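PDB 5WD9: Lem22 from Legionella pneumophila subsp. pneumophila ATCC 43290, which is a bacterial effector of unknown molecular function, a small all-helical protein that probably acts by binding a partner in the infected host cell. Local coordinates for residues Q18-A22 with F34-A38. Numbering follows the deposited sequence.
Sequences QIAKA and FLENA
Residues 18-22 and 34-38 run nearly antiparallel, 164° between their directions and axes 8.2 Å apart at closest approach, with Gln-18 facing Phe-34. They belong to helices 4-24 and 28-52, the first helical hairpin of an antiparallel three-helix bundle. Phe-34 reaches across to helix 4-24 and lays one ring face on Lys-21: Lys-21 CB sits 3.6 Å from the centroid of the Phe-34 ring, almost on the ring normal, a CH-pi contact. The lysine chain then runs out, extended beyond CG, to a salt bridge between its NZ and Asp-17. On the inner side, Ala-22 CB fits against the Leu-35 branch point, 3.6 Å from CG, and lies 3.9 Å from Phe-34 CB. Ile-19 CG1 meets Leu-35 CD2 more loosely; both residues also pack on Leu-77 of helix 58-87, which closes the core. Gln-18 bends at chi2 (-64°), swinging its amide past the ring edge, where OE1 lies in the ring plane 3.4 Å from Phe-34 CD1. Asn-37, whose OD1 takes a hydrogen bond from Lys-33 NZ, turns ND2 toward the same oxygen. That bond, Asn-37 ND2 to Gln-18 OE1, is 3.0 Å long with an N-H...O angle of 164°; OE1 lies close to the Asn-37 amide plane, while ND2 stands somewhat out of the Gln-18 carbonyl plane.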
loop_
_atom_site.group_PDB
_atom_site.type_symbol
_atom_site.label_atom_id
_atom_site.label_comp_id
_atom_site.label_asym_id
_atom_site.label_seq_id
_atom_site.Cartn_x
_atom_site.Cartn_y
_atom_site.Cartn_z
ATOM N N GLN A 18 -3.394 -5.464 -4.343
ATOM C CA GLN A 18 -2.053 -5.679 -4.879
ATOM C C GLN A 18 -1.214 -6.565 -3.970
ATOM O O GLN A 18 -0.448 -7.402 -4.454
ATOM C CB GLN A 18 -1.374 -4.337 -5.118
ATOM C CG GLN A 18 -2.095 -3.445 -6.129
ATOM C CD GLN A 18 -2.110 -4.053 -7.520
ATOM O OE1 GLN A 18 -1.103 -4.009 -8.225
ATOM N NE2 GLN A 18 -3.245 -4.616 -7.921
ATOM N N ILE A 19 -1.346 -6.406 -2.657
ATOM C CA ILE A 19 -0.606 -7.252 -1.727
ATOM C C ILE A 19 -1.045 -8.701 -1.878
ATOM O O ILE A 19 -0.217 -9.623 -1.889
ATOM C CB ILE A 19 -0.783 -6.729 -0.289
ATOM C CG1 ILE A 19 -0.000 -5.430 -0.117
ATOM C CG2 ILE A 19 -0.368 -7.795 0.742
ATOM C CD1 ILE A 19 -0.387 -4.611 1.121
ATOM N N ALA A 20 -2.351 -8.923 -2.042
ATOM C CA ALA A 20 -2.852 -10.279 -2.241
ATOM C C ALA A 20 -2.306 -10.878 -3.532
ATOM O O ALA A 20 -1.879 -12.041 -3.560
ATOM C CB ALA A 20 -4.380 -10.274 -2.224
ATOM N N LYS A 21 -2.275 -10.093 -4.607
ATOM C CA LYS A 21 -1.758 -10.613 -5.870
ATOM C C LYS A 21 -0.261 -10.877 -5.790
ATOM O O LYS A 21 0.238 -11.833 -6.403
ATOM C CB LYS A 21 -2.080 -9.638 -6.998
ATOM C CG LYS A 21 -3.561 -9.646 -7.346
ATOM C CD LYS A 21 -3.983 -8.484 -8.207
ATOM C CE LYS A 21 -5.446 -8.633 -8.590
ATOM N NZ LYS A 21 -5.922 -7.358 -9.173
ATOM N N ALA A 22 0.474 -10.043 -5.055
ATOM C CA ALA A 22 1.888 -10.315 -4.821
ATOM C C ALA A 22 2.079 -11.670 -4.159
ATOM O O ALA A 22 2.910 -12.474 -4.595
ATOM C CB ALA A 22 2.471 -9.222 -3.938
ATOM N N PHE A 34 3.603 -5.965 -8.225
ATOM C CA PHE A 34 2.403 -5.712 -7.426
ATOM C C PHE A 34 2.739 -4.925 -6.166
ATOM O O PHE A 34 2.009 -3.996 -5.788
ATOM C CB PHE A 34 1.728 -7.033 -7.056
ATOM C CG PHE A 34 1.058 -7.717 -8.209
ATOM C CD1 PHE A 34 0.042 -7.081 -8.915
ATOM C CD2 PHE A 34 1.439 -8.995 -8.592
ATOM C CE1 PHE A 34 -0.580 -7.703 -9.978
ATOM C CE2 PHE A 34 0.815 -9.622 -9.654
ATOM C CZ PHE A 34 -0.197 -8.975 -10.341
ATOM N N LEU A 35 3.833 -5.290 -5.493
ATOM C CA LEU A 35 4.219 -4.581 -4.279
ATOM C C LEU A 35 4.607 -3.143 -4.580
ATOM O O LEU A 35 4.263 -2.229 -3.818
ATOM C CB LEU A 35 5.355 -5.333 -3.583
ATOM C CG LEU A 35 4.934 -6.706 -3.045
ATOM C CD1 LEU A 35 6.166 -7.468 -2.580
ATOM C CD2 LEU A 35 3.937 -6.565 -1.911
ATOM N N GLU A 36 5.312 -2.917 -5.690
ATOM C CA GLU A 36 5.671 -1.554 -6.051
ATOM C C GLU A 36 4.443 -0.749 -6.427
ATOM O O GLU A 36 4.401 0.455 -6.167
ATOM C CB GLU A 36 6.721 -1.544 -7.162
ATOM C CG GLU A 36 8.137 -1.882 -6.665
ATOM C CD GLU A 36 8.719 -0.897 -5.634
ATOM O OE1 GLU A 36 8.099 0.150 -5.326
ATOM O OE2 GLU A 36 9.820 -1.181 -5.113
ATOM N N ASN A 37 3.435 -1.380 -7.034
ATOM C CA ASN A 37 2.185 -0.672 -7.299
ATOM C C ASN A 37 1.548 -0.207 -6.001
ATOM O O ASN A 37 1.113 0.943 -5.895
ATOM C CB ASN A 37 1.201 -1.575 -8.036
ATOM C CG ASN A 37 1.543 -1.770 -9.480
ATOM O OD1 ASN A 37 2.337 -1.034 -10.075
ATOM N ND2 ASN A 37 0.941 -2.787 -10.061
ATOM N N ALA A 38 1.476 -1.093 -5.005
ATOM C CA ALA A 38 0.958 -0.692 -3.698
ATOM C C ALA A 38 1.775 0.456 -3.131
ATOM O O ALA A 38 1.224 1.412 -2.576
ATOM C CB ALA A 38 0.983 -1.873 -2.728
#